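Local coordinates for protein glutamine synthetase (PDB 5ZLI) that is a type I-beta glutamine synthetase, assembled from twelve chains that each join a beta-grasp domain to a glutamine synthetase catalytic domain, at residues B[137-142]-B[228-233]; B[278-283]-B[379-384]; B[305-310]-B[366-371]. All coordinates share one frame; numbering follows the deposited sequence.

Contact 1 of 3, residues B[137-142]-B[228-233]; sequences GAENEF and QGEVGV
The phenyl ring of Phe142 covers the backbone of the strand opposite: Gly229 O lies over one ring face, 3.8 Å above the plane and displaced toward the rim, while Glu230 N approaches CE2 obliquely. Chi1 of 60° sets CG between the backbone N and the carbonyl carbon of Phe142, and the ring lies across Gly229; the ring of Phe265 also meets it, the planes about 55° apart. The other flat groups are tilted against one another. Carboxylate planes of Glu139 and Glu230 stand 71° apart, as do those of Glu141 and Glu230. Glu230, extended with CG anti to its backbone N, sends OE1 between the other two acids, 3.5 Å from Glu141 OE2, and its CG packs against Glu141 CG. Glu223 adds a further carboxylate to this acidic group. Near Glu141, the Gln228 amide is held elsewhere: its NE2 donates to Ser276 OG and Gly275 O, and its OE1 accepts from Ala225 N, while Glu141 OE1 takes the N-H of Gly277. The backbones join as an antiparallel hydrogen-bonded pair, Phe142 with Gly229, through Phe142 N to Gly229 O (3.0 Å) and Gly229 N to Phe142 O (2.9 Å). Glu141 CA adds a CA-H...O contact of 3.2 Å to Gly229 O. Toward the other end no backbone bond bridges 137-142 and 228-233; there Val233 CG2 touches Ala138 O at 3.5 Å. Both strands belong to the mixed sheet of the catalytic domain. Strand 133-145 is flanked on its other edge by strand 278-286, and strand 228-237 by strand 217-222; helix 238-258 packs on Ala138 and Asn140, and helix 200-212 on Val231.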
ATOM      1  N   GLY B 137      35.114  40.264 -20.308  1.00 40.50           N
ATOM      2  CA  GLY B 137      34.933  38.853 -20.574  1.00 46.72           C
ATOM      3  C   GLY B 137      34.598  38.047 -19.333  1.00 42.68           C
ATOM      4  O   GLY B 137      35.480  37.769 -18.521  1.00 47.92           O
ATOM      5  N   ALA B 138      33.344  37.621 -19.206  1.00 40.99           N
ATOM      6  CA  ALA B 138      32.838  36.978 -17.997  1.00 47.35           C
ATOM      7  C   ALA B 138      32.836  35.455 -18.132  1.00 49.00           C
ATOM      8  O   ALA B 138      32.506  34.906 -19.192  1.00 49.20           O
ATOM      9  CB  ALA B 138      31.418  37.462 -17.673  1.00 41.85           C
ATOM     10  N   GLU B 139      33.230  34.775 -17.055  1.00 43.09           N
ATOM     11  CA  GLU B 139      33.066  33.331 -16.926  1.00 38.61           C
ATOM     12  C   GLU B 139      31.964  33.128 -15.891  1.00 40.77           C
ATOM     13  O   GLU B 139      32.204  33.306 -14.687  1.00 40.98           O
ATOM     14  CB  GLU B 139      34.354  32.672 -16.445  1.00 38.86           C
ATOM     15  CG  GLU B 139      35.643  33.103 -17.142  1.00 45.46           C
ATOM     16  CD  GLU B 139      36.886  32.676 -16.340  1.00 47.64           C
ATOM     17  OE1 GLU B 139      36.709  32.072 -15.260  1.00 47.09           O
ATOM     18  OE2 GLU B 139      38.030  32.964 -16.765  1.00 49.49           O
ATOM     19  N   ASN B 140      30.769  32.721 -16.331  1.00 34.43           N
ATOM     20  CA  ASN B 140      29.656  32.497 -15.399  1.00 27.98           C
ATOM     21  C   ASN B 140      29.546  31.008 -15.105  1.00 26.22           C
ATOM     22  O   ASN B 140      28.875  30.260 -15.818  1.00 25.92           O
ATOM     23  CB  ASN B 140      28.329  33.016 -15.933  1.00 26.00           C
ATOM     24  CG  ASN B 140      28.304  34.506 -16.093  1.00 30.98           C
ATOM     25  OD1 ASN B 140      27.935  35.231 -15.167  1.00 28.04           O
ATOM     26  ND2 ASN B 140      28.664  34.980 -17.288  1.00 34.19           N
ATOM     27  N   GLU B 141      30.191  30.588 -14.019  1.00 32.21           N
ATOM     28  CA  GLU B 141      29.977  29.244 -13.494  1.00 32.60           C
ATOM     29  C   GLU B 141      28.519  29.078 -13.071  1.00 28.07           C
ATOM     30  O   GLU B 141      27.888  30.016 -12.566  1.00 26.66           O
ATOM     31  CB  GLU B 141      30.926  28.957 -12.319  1.00 30.64           C
ATOM     32  CG  GLU B 141      32.414  29.133 -12.681  1.00 37.90           C
ATOM     33  CD  GLU B 141      33.405  28.915 -11.518  1.00 39.84           C
ATOM     34  OE1 GLU B 141      33.033  29.147 -10.348  1.00 41.61           O
ATOM     35  OE2 GLU B 141      34.593  28.600 -11.791  1.00 38.25           O
ATOM     36  N   PHE B 142      27.997  27.869 -13.281  1.00 25.35           N
ATOM     37  CA  PHE B 142      26.603  27.549 -13.026  1.00 24.14           C
ATOM     38  C   PHE B 142      26.479  26.114 -12.553  1.00 25.08           C
ATOM     39  O   PHE B 142      27.461  25.400 -12.385  1.00 23.93           O
ATOM     40  CB  PHE B 142      25.756  27.738 -14.264  1.00 27.36           C
ATOM     41  CG  PHE B 142      26.179  26.876 -15.409  1.00 27.69           C
ATOM     42  CD1 PHE B 142      25.785  25.560 -15.485  1.00 25.48           C
ATOM     43  CD2 PHE B 142      26.946  27.408 -16.428  1.00 23.08           C
ATOM     44  CE1 PHE B 142      26.177  24.774 -16.550  1.00 26.84           C
ATOM     45  CE2 PHE B 142      27.311  26.654 -17.476  1.00 27.07           C
ATOM     46  CZ  PHE B 142      26.934  25.314 -17.545  1.00 29.60           C
ATOM     47  N   GLN B 228      28.510  21.488 -11.143  1.00 28.79           N
ATOM     48  CA  GLN B 228      28.899  22.800 -11.595  1.00 24.58           C
ATOM     49  C   GLN B 228      29.542  22.703 -12.974  1.00 31.37           C
ATOM     50  O   GLN B 228      30.097  21.666 -13.361  1.00 31.84           O
ATOM     51  CB  GLN B 228      29.864  23.429 -10.594  1.00 26.23           C
ATOM     52  CG  GLN B 228      29.720  24.919 -10.506  1.00 28.28           C
ATOM     53  CD  GLN B 228      30.730  25.548  -9.601  1.00 27.34           C
ATOM     54  OE1 GLN B 228      31.700  24.911  -9.194  1.00 31.75           O
ATOM     55  NE2 GLN B 228      30.539  26.817  -9.309  1.00 25.28           N
ATOM     56  N   GLY B 229      29.478  23.814 -13.703  1.00 26.48           N
ATOM     57  CA  GLY B 229      29.956  23.866 -15.071  1.00 31.65           C
ATOM     58  C   GLY B 229      30.292  25.294 -15.429  1.00 33.65           C
ATOM     59  O   GLY B 229      30.037  26.221 -14.659  1.00 38.14           O
ATOM     60  N   GLU B 230      30.863  25.462 -16.617  1.00 27.78           N
ATOM     61  CA  GLU B 230      31.350  26.767 -17.039  1.00 33.98           C
ATOM     62  C   GLU B 230      31.605  26.723 -18.548  1.00 33.52           C
ATOM     63  O   GLU B 230      32.050  25.705 -19.085  1.00 29.49           O
ATOM     64  CB  GLU B 230      32.648  27.094 -16.281  1.00 37.99           C
ATOM     65  CG  GLU B 230      33.076  28.570 -16.105  1.00 37.28           C
ATOM     66  CD  GLU B 230      34.492  28.655 -15.515  1.00 38.04           C
ATOM     67  OE1 GLU B 230      34.956  29.749 -15.106  1.00 42.75           O
ATOM     68  OE2 GLU B 230      35.124  27.581 -15.418  1.00 40.27           O
ATOM     69  N   VAL B 231      31.362  27.850 -19.217  1.00 34.77           N
ATOM     70  CA  VAL B 231      31.696  28.015 -20.627  1.00 38.01           C
ATOM     71  C   VAL B 231      32.407  29.356 -20.780  1.00 38.10           C
ATOM     72  O   VAL B 231      31.947  30.379 -20.261  1.00 34.56           O
ATOM     73  CB  VAL B 231      30.457  27.947 -21.545  1.00 38.53           C
ATOM     74  CG1 VAL B 231      30.857  28.169 -23.010  1.00 36.28           C
ATOM     75  CG2 VAL B 231      29.742  26.621 -21.381  1.00 36.03           C
ATOM     76  N   GLY B 232      33.549  29.334 -21.462  1.00 36.90           N
ATOM     77  CA  GLY B 232      34.270  30.545 -21.796  1.00 45.38           C
ATOM     78  C   GLY B 232      33.748  31.152 -23.083  1.00 49.90           C
ATOM     79  O   GLY B 232      33.692  30.478 -24.115  1.00 49.94           O
ATOM     80  N   VAL B 233      33.387  32.441 -23.023  1.00 50.24           N
ATOM     81  CA  VAL B 233      32.853  33.181 -24.157  1.00 47.95           C
ATOM     82  C   VAL B 233      33.848  34.279 -24.542  1.00 47.46           C
ATOM     83  O   VAL B 233      34.698  34.697 -23.754  1.00 46.97           O
ATOM     84  CB  VAL B 233      31.462  33.770 -23.836  1.00 46.86           C
ATOM     85  CG1 VAL B 233      30.425  32.694 -23.861  1.00 48.95           C
ATOM     86  CG2 VAL B 233      31.466  34.404 -22.471  1.00 47.48           C
TER

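Contact 2 of 3, residues B[278-283]-B[379-384]; sequences MHTHVS and LAFAAI
Ala380 CB and Met278 CE form the first touch, at 4.4 Å, in a helix-on-sheet packing where helix 377-393 lies against the catalytic-domain sheet at strand 278-286. The short segments run 42° apart with their axes 11.2 Å from each other, and side chains alone fill the gap: no hydrogen bond crosses it. Next along the helix, Phe381 leaves the backbone to one side of the strand, and only the far rim of its ring, at CE1, reaches it. Thr280 CG2 comes to the ring edge, near its plane, 3.6 Å from that CE1. Met278 CE approaches the same atom obliquely at 4.1 Å. Met278 runs straight as far as SD and bends at chi3 (65°), a turn that brings CE within contact of both Phe381 CE1 and Ala380 CB. The sulfur itself makes a Met-aromatic contact, SD standing 5.4 Å from the centroid of the Phe381 ring and well off its normal. The ring also stacks with Phe136 of strand 133-145. Ala382 and Ala383 turn to other helices, 114-128 and 315-322 respectively, consistent with helix 377-393 lying between those helices and the sheet. One turn on from Ala380, Ile384 faces the strand again while also touching Leu318 and Thr322. The polar end of Thr280 takes no part in the helix packing: its OG1 is hydrogen-bonded to Phe368 O of the adjoining strand. Farther along the strand, the last meeting is of two methyl branches, Val282 CG1 and Ile384 CG2, 4.2 Å apart.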
ATOM      1  N   MET B 278      31.408  34.887 -11.117  1.00 39.68           N
ATOM      2  CA  MET B 278      31.485  35.537 -12.419  1.00 37.43           C
ATOM      3  C   MET B 278      32.877  36.152 -12.474  1.00 41.49           C
ATOM      4  O   MET B 278      33.080  37.319 -12.154  1.00 45.52           O
ATOM      5  CB  MET B 278      30.367  36.574 -12.650  1.00 33.97           C
ATOM      6  CG  MET B 278      30.342  37.151 -14.069  1.00 40.98           C
ATOM      7  SD  MET B 278      29.071  38.409 -14.369  1.00 41.45           S
ATOM      8  CE  MET B 278      29.638  39.702 -13.257  1.00 37.31           C
ATOM      9  N   HIS B 279      33.855  35.316 -12.816  1.00 44.00           N
ATOM     10  CA  HIS B 279      35.220  35.753 -13.059  1.00 39.95           C
ATOM     11  C   HIS B 279      35.233  36.679 -14.275  1.00 43.01           C
ATOM     12  O   HIS B 279      35.006  36.258 -15.415  1.00 43.72           O
ATOM     13  CB  HIS B 279      36.116  34.532 -13.244  1.00 43.50           C
ATOM     14  CG  HIS B 279      36.157  33.647 -12.040  1.00 46.46           C
ATOM     15  ND1 HIS B 279      35.946  34.127 -10.764  1.00 47.74           N
ATOM     16  CD2 HIS B 279      36.319  32.310 -11.917  1.00 47.71           C
ATOM     17  CE1 HIS B 279      36.013  33.129  -9.902  1.00 46.77           C
ATOM     18  NE2 HIS B 279      36.231  32.014 -10.576  1.00 53.84           N
ATOM     19  N   THR B 280      35.449  37.959 -14.014  1.00 44.45           N
ATOM     20  CA  THR B 280      35.324  39.020 -15.005  1.00 45.83           C
ATOM     21  C   THR B 280      36.720  39.500 -15.392  1.00 40.64           C
ATOM     22  O   THR B 280      37.542  39.803 -14.522  1.00 38.49           O
ATOM     23  CB  THR B 280      34.443  40.155 -14.448  1.00 41.09           C
ATOM     24  OG1 THR B 280      34.486  40.121 -13.025  1.00 38.10           O
ATOM     25  CG2 THR B 280      33.008  39.953 -14.819  1.00 33.19           C
ATOM     26  N   HIS B 281      36.998  39.519 -16.688  1.00 38.93           N
ATOM     27  CA  HIS B 281      38.288  39.924 -17.227  1.00 41.14           C
ATOM     28  C   HIS B 281      38.164  41.295 -17.888  1.00 46.13           C
ATOM     29  O   HIS B 281      37.300  41.486 -18.754  1.00 45.57           O
ATOM     30  CB  HIS B 281      38.794  38.890 -18.252  1.00 47.15           C
ATOM     31  CG  HIS B 281      39.174  37.552 -17.674  1.00 47.68           C
ATOM     32  ND1 HIS B 281      40.194  36.783 -18.204  1.00 49.05           N
ATOM     33  CD2 HIS B 281      38.676  36.844 -16.629  1.00 45.20           C
ATOM     34  CE1 HIS B 281      40.312  35.664 -17.508  1.00 46.11           C
ATOM     35  NE2 HIS B 281      39.405  35.677 -16.545  1.00 47.95           N
ATOM     36  N   VAL B 282      39.032  42.248 -17.506  1.00 44.26           N
ATOM     37  CA  VAL B 282      38.961  43.586 -18.099  1.00 52.26           C
ATOM     38  C   VAL B 282      40.240  43.932 -18.868  1.00 47.11           C
ATOM     39  O   VAL B 282      41.344  43.519 -18.506  1.00 52.31           O
ATOM     40  CB  VAL B 282      38.680  44.675 -17.028  1.00 46.07           C
ATOM     41  CG1 VAL B 282      37.411  44.376 -16.263  1.00 43.84           C
ATOM     42  CG2 VAL B 282      39.856  44.789 -16.087  1.00 46.55           C
ATOM     43  N   SER B 283      40.074  44.678 -19.955  1.00 43.75           N
ATOM     44  CA  SER B 283      41.161  45.449 -20.554  1.00 46.99           C
ATOM     45  C   SER B 283      40.524  46.708 -21.125  1.00 50.44           C
ATOM     46  O   SER B 283      39.379  46.685 -21.599  1.00 48.13           O
ATOM     47  CB  SER B 283      41.935  44.744 -21.700  1.00 50.37           C
ATOM     48  OG  SER B 283      41.156  44.464 -22.877  1.00 39.29           O
ATOM     49  N   LEU B 379      24.880  46.773 -14.747  1.00 30.58           N
ATOM     50  CA  LEU B 379      25.282  47.583 -13.606  1.00 27.94           C
ATOM     51  C   LEU B 379      26.665  47.169 -13.130  1.00 24.20           C
ATOM     52  O   LEU B 379      27.544  48.018 -12.966  1.00 26.25           O
ATOM     53  CB  LEU B 379      24.243  47.449 -12.477  1.00 33.32           C
ATOM     54  CG  LEU B 379      22.746  47.791 -12.735  1.00 27.40           C
ATOM     55  CD1 LEU B 379      21.963  47.804 -11.446  1.00 27.38           C
ATOM     56  CD2 LEU B 379      22.520  49.113 -13.454  1.00 26.35           C
ATOM     57  N   ALA B 380      26.910  45.861 -13.013  1.00 23.14           N
ATOM     58  CA  ALA B 380      28.224  45.378 -12.594  1.00 27.33           C
ATOM     59  C   ALA B 380      29.327  45.916 -13.516  1.00 37.94           C
ATOM     60  O   ALA B 380      30.294  46.550 -13.056  1.00 33.95           O
ATOM     61  CB  ALA B 380      28.250  43.847 -12.552  1.00 23.81           C
ATOM     62  N   PHE B 381      29.208  45.669 -14.825  1.00 30.69           N
ATOM     63  CA  PHE B 381      30.251  46.130 -15.737  1.00 31.47           C
ATOM     64  C   PHE B 381      30.367  47.646 -15.702  1.00 33.72           C
ATOM     65  O   PHE B 381      31.471  48.193 -15.545  1.00 35.11           O
ATOM     66  CB  PHE B 381      29.971  45.648 -17.155  1.00 31.64           C
ATOM     67  CG  PHE B 381      29.983  44.174 -17.291  1.00 29.61           C
ATOM     68  CD1 PHE B 381      30.559  43.382 -16.316  1.00 28.83           C
ATOM     69  CD2 PHE B 381      29.405  43.571 -18.381  1.00 31.35           C
ATOM     70  CE1 PHE B 381      30.569  42.036 -16.439  1.00 24.46           C
ATOM     71  CE2 PHE B 381      29.409  42.212 -18.506  1.00 31.11           C
ATOM     72  CZ  PHE B 381      29.995  41.447 -17.534  1.00 30.98           C
ATOM     73  N   ALA B 382      29.229  48.340 -15.820  1.00 27.61           N
ATOM     74  CA  ALA B 382      29.225  49.793 -15.737  1.00 28.46           C
ATOM     75  C   ALA B 382      29.978  50.268 -14.508  1.00 29.63           C
ATOM     76  O   ALA B 382      30.836  51.145 -14.596  1.00 33.22           O
ATOM     77  CB  ALA B 382      27.797  50.319 -15.733  1.00 29.19           C
ATOM     78  N   ALA B 383      29.633  49.738 -13.338  1.00 34.10           N
ATOM     79  CA  ALA B 383      30.292  50.167 -12.098  1.00 41.78           C
ATOM     80  C   ALA B 383      31.785  49.791 -12.046  1.00 37.06           C
ATOM     81  O   ALA B 383      32.616  50.575 -11.582  1.00 33.99           O
ATOM     82  CB  ALA B 383      29.532  49.599 -10.898  1.00 35.47           C
ATOM     83  N   ILE B 384      32.149  48.593 -12.485  1.00 40.21           N
ATOM     84  CA  ILE B 384      33.567  48.245 -12.506  1.00 38.69           C
ATOM     85  C   ILE B 384      34.351  49.242 -13.340  1.00 46.49           C
ATOM     86  O   ILE B 384      35.448  49.673 -12.943  1.00 52.08           O
ATOM     87  CB  ILE B 384      33.756  46.801 -12.991  1.00 35.98           C
ATOM     88  CG1 ILE B 384      33.504  45.866 -11.808  1.00 32.22           C
ATOM     89  CG2 ILE B 384      35.117  46.612 -13.603  1.00 36.21           C
ATOM     90  CD1 ILE B 384      33.113  44.482 -12.197  1.00 37.66           C
TER

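Contact 3 of 3, residues B[305-310]-B[366-371]; sequences LHFLGG and FEFRFP
Leu308 and Phe366 bring helix 302-313 against strand 366-368 in a helix-on-sheet packing, the two segments running nearly parallel at 11°. Apolar contact carries most of it. Leu308 crosses Phe366 at about a right angle, its CB lying oblique to the ring, 3.8 Å from CZ, with CD2 near CE2. Its other branch, CD1, meets the edge of the Phe368 ring, 4.2 Å from CE1. Val353 of the adjoining strand packs on all three of these side chains. Aromatic contact comes from Phe307, which points toward the strand with CG anti to the backbone N (chi1 -174°); Phe368 CZ sits at this ring's edge, 4.1 Å from CE1. Phe292 extends the cluster, meeting Phe307 edge-to-face and also touching the Phe366 ring. Polar interaction belongs to the opposite side of the strand, away from the helix, where Glu367 OE1 forms a salt bridge with Arg354. The other carboxylate oxygen, Glu367 OE2, receives Arg369 NH1 on its syn side in a 3.0 Å salt bridge, the acceptor lying close to the guanidinium plane.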
ATOM      1  N   LEU B 305      47.637  49.659 -13.481  1.00 44.88           N
ATOM      2  CA  LEU B 305      47.763  49.552 -12.030  1.00 50.61           C
ATOM      3  C   LEU B 305      46.992  50.648 -11.317  1.00 50.22           C
ATOM      4  O   LEU B 305      46.494  50.430 -10.206  1.00 44.98           O
ATOM      5  CB  LEU B 305      49.226  49.617 -11.602  1.00 55.49           C
ATOM      6  CG  LEU B 305      50.007  48.327 -11.707  1.00 56.62           C
ATOM      7  CD1 LEU B 305      51.468  48.667 -11.805  1.00 63.52           C
ATOM      8  CD2 LEU B 305      49.713  47.496 -10.483  1.00 45.43           C
ATOM      9  N   HIS B 306      46.897  51.829 -11.933  1.00 50.13           N
ATOM     10  CA  HIS B 306      46.032  52.872 -11.403  1.00 45.04           C
ATOM     11  C   HIS B 306      44.569  52.474 -11.553  1.00 45.08           C
ATOM     12  O   HIS B 306      43.769  52.664 -10.628  1.00 47.90           O
ATOM     13  CB  HIS B 306      46.345  54.209 -12.086  1.00 48.98           C
ATOM     14  CG  HIS B 306      47.650  54.820 -11.655  1.00 48.10           C
ATOM     15  ND1 HIS B 306      48.123  54.742 -10.360  1.00 47.70           N
ATOM     16  CD2 HIS B 306      48.590  55.493 -12.357  1.00 50.14           C
ATOM     17  CE1 HIS B 306      49.293  55.348 -10.283  1.00 52.50           C
ATOM     18  NE2 HIS B 306      49.600  55.809 -11.483  1.00 55.51           N
ATOM     19  N   PHE B 307      44.211  51.871 -12.685  1.00 38.94           N
ATOM     20  CA  PHE B 307      42.877  51.289 -12.803  1.00 47.90           C
ATOM     21  C   PHE B 307      42.572  50.329 -11.639  1.00 46.24           C
ATOM     22  O   PHE B 307      41.533  50.444 -10.974  1.00 40.42           O
ATOM     23  CB  PHE B 307      42.769  50.572 -14.149  1.00 41.18           C
ATOM     24  CG  PHE B 307      41.409  50.052 -14.454  1.00 34.24           C
ATOM     25  CD1 PHE B 307      40.938  48.908 -13.855  1.00 33.60           C
ATOM     26  CD2 PHE B 307      40.614  50.695 -15.368  1.00 38.18           C
ATOM     27  CE1 PHE B 307      39.719  48.436 -14.155  1.00 29.61           C
ATOM     28  CE2 PHE B 307      39.378  50.218 -15.670  1.00 37.13           C
ATOM     29  CZ  PHE B 307      38.931  49.090 -15.066  1.00 32.30           C
ATOM     30  N   LEU B 308      43.483  49.385 -11.375  1.00 36.22           N
ATOM     31  CA  LEU B 308      43.275  48.410 -10.309  1.00 42.87           C
ATOM     32  C   LEU B 308      43.140  49.061  -8.941  1.00 47.47           C
ATOM     33  O   LEU B 308      42.349  48.603  -8.102  1.00 38.73           O
ATOM     34  CB  LEU B 308      44.425  47.404 -10.301  1.00 56.04           C
ATOM     35  CG  LEU B 308      44.492  46.527  -9.048  1.00 47.95           C
ATOM     36  CD1 LEU B 308      43.303  45.617  -9.047  1.00 42.10           C
ATOM     37  CD2 LEU B 308      45.794  45.716  -9.009  1.00 44.72           C
ATOM     38  N   GLY B 309      43.962  50.081  -8.668  1.00 52.85           N
ATOM     39  CA  GLY B 309      43.843  50.804  -7.413  1.00 41.79           C
ATOM     40  C   GLY B 309      42.477  51.440  -7.245  1.00 44.68           C
ATOM     41  O   GLY B 309      41.936  51.494  -6.139  1.00 43.00           O
ATOM     42  N   GLY B 310      41.896  51.928  -8.346  1.00 47.04           N
ATOM     43  CA  GLY B 310      40.573  52.520  -8.250  1.00 47.01           C
ATOM     44  C   GLY B 310      39.519  51.470  -7.981  1.00 42.19           C
ATOM     45  O   GLY B 310      38.666  51.646  -7.107  1.00 41.64           O
ATOM     46  N   PHE B 366      43.350  42.189 -16.312  1.00 43.99           N
ATOM     47  CA  PHE B 366      43.092  41.654 -14.986  1.00 49.38           C
ATOM     48  C   PHE B 366      41.922  40.676 -15.040  1.00 46.14           C
ATOM     49  O   PHE B 366      41.153  40.646 -16.005  1.00 45.25           O
ATOM     50  CB  PHE B 366      42.768  42.766 -13.993  1.00 43.31           C
ATOM     51  CG  PHE B 366      43.877  43.724 -13.773  1.00 45.23           C
ATOM     52  CD1 PHE B 366      43.742  45.049 -14.130  1.00 50.44           C
ATOM     53  CD2 PHE B 366      45.046  43.317 -13.147  1.00 58.45           C
ATOM     54  CE1 PHE B 366      44.771  45.958 -13.885  1.00 55.62           C
ATOM     55  CE2 PHE B 366      46.081  44.219 -12.904  1.00 53.81           C
ATOM     56  CZ  PHE B 366      45.942  45.541 -13.273  1.00 49.68           C
ATOM     57  N   GLU B 367      41.808  39.855 -14.002  1.00 36.08           N
ATOM     58  CA  GLU B 367      40.599  39.077 -13.756  1.00 39.55           C
ATOM     59  C   GLU B 367      40.112  39.342 -12.336  1.00 42.35           C
ATOM     60  O   GLU B 367      40.854  39.123 -11.371  1.00 37.74           O
ATOM     61  CB  GLU B 367      40.832  37.587 -13.984  1.00 44.01           C
ATOM     62  CG  GLU B 367      39.730  36.706 -13.389  1.00 43.32           C
ATOM     63  CD  GLU B 367      40.144  35.249 -13.292  1.00 45.85           C
ATOM     64  OE1 GLU B 367      40.325  34.602 -14.356  1.00 45.10           O
ATOM     65  OE2 GLU B 367      40.353  34.776 -12.151  1.00 43.70           O
ATOM     66  N   PHE B 368      38.896  39.880 -12.207  1.00 47.94           N
ATOM     67  CA  PHE B 368      38.290  40.119 -10.891  1.00 46.47           C
ATOM     68  C   PHE B 368      37.447  38.909 -10.495  1.00 42.57           C
ATOM     69  O   PHE B 368      36.463  38.577 -11.170  1.00 41.49           O
ATOM     70  CB  PHE B 368      37.449  41.394 -10.895  1.00 36.12           C
ATOM     71  CG  PHE B 368      38.198  42.593 -11.400  1.00 44.50           C
ATOM     72  CD1 PHE B 368      39.119  43.251 -10.609  1.00 42.41           C
ATOM     73  CD2 PHE B 368      38.018  43.034 -12.701  1.00 43.23           C
ATOM     74  CE1 PHE B 368      39.811  44.350 -11.111  1.00 45.34           C
ATOM     75  CE2 PHE B 368      38.696  44.124 -13.178  1.00 34.40           C
ATOM     76  CZ  PHE B 368      39.589  44.775 -12.404  1.00 34.98           C
ATOM     77  N   ARG B 369      37.834  38.261  -9.403  1.00 36.93           N
ATOM     78  CA  ARG B 369      37.232  37.000  -9.009  1.00 42.97           C
ATOM     79  C   ARG B 369      36.080  37.164  -8.027  1.00 45.19           C
ATOM     80  O   ARG B 369      35.417  36.171  -7.719  1.00 47.47           O
ATOM     81  CB  ARG B 369      38.285  36.069  -8.408  1.00 44.05           C
ATOM     82  CG  ARG B 369      39.425  35.743  -9.328  1.00 35.97           C
ATOM     83  CD  ARG B 369      40.436  34.861  -8.627  1.00 42.28           C
ATOM     84  NE  ARG B 369      39.859  33.616  -8.109  1.00 43.43           N
ATOM     85  CZ  ARG B 369      39.536  32.564  -8.865  1.00 46.55           C
ATOM     86  NH1 ARG B 369      39.718  32.587 -10.180  1.00 43.17           N
ATOM     87  NH2 ARG B 369      39.027  31.476  -8.308  1.00 51.61           N
ATOM     88  N   PHE B 370      35.868  38.354  -7.474  1.00 42.53           N
ATOM     89  CA  PHE B 370      34.813  38.520  -6.484  1.00 38.72           C
ATOM     90  C   PHE B 370      33.397  38.641  -7.049  1.00 37.60           C
ATOM     91  O   PHE B 370      32.453  38.297  -6.329  1.00 38.57           O
ATOM     92  CB  PHE B 370      35.119  39.709  -5.570  1.00 42.23           C
ATOM     93  CG  PHE B 370      35.423  40.992  -6.302  1.00 41.96           C
ATOM     94  CD1 PHE B 370      36.724  41.303  -6.665  1.00 42.26           C
ATOM     95  CD2 PHE B 370      34.425  41.898  -6.603  1.00 47.93           C
ATOM     96  CE1 PHE B 370      37.021  42.465  -7.331  1.00 36.94           C
ATOM     97  CE2 PHE B 370      34.724  43.080  -7.288  1.00 45.13           C
ATOM     98  CZ  PHE B 370      36.024  43.353  -7.647  1.00 37.08           C
ATOM     99  N   PRO B 371      33.164  39.086  -8.288  1.00 37.05           N
ATOM    100  CA  PRO B 371      31.770  39.167  -8.765  1.00 35.77           C
ATOM    101  C   PRO B 371      31.138  37.801  -9.026  1.00 31.38           C
ATOM    102  O   PRO B 371      31.815  36.791  -9.233  1.00 31.89           O
ATOM    103  CB  PRO B 371      31.864  39.994 -10.051  1.00 37.09           C
ATOM    104  CG  PRO B 371      33.260  40.081 -10.374  1.00 32.17           C
ATOM    105  CD  PRO B 371      34.090  39.773  -9.202  1.00 33.85           C
TER

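How the contacts relate
From the N terminus, contact 1 comes first, closing a loop of 85 residues by pairing strand 133-145 with strand 228-237. It is complete before contact 2 opens at strand 278-286, so the two are in series. Contact 3 is nested inside the long loop that contact 2 closes: helix 302-313 and strand 366-368 meet before the chain enters helix 377-393. Strands 228-237, 133-145, 278-286 and 366-368 are successive neighbours in one sheet, linking all three contacts. Backbone bonds such as Glu139 N to His279 O and Thr280 O to Phe368 N, both probable, make the joins, while contacts 2 and 3 pack helices 377-393 and 302-313 against the sheet.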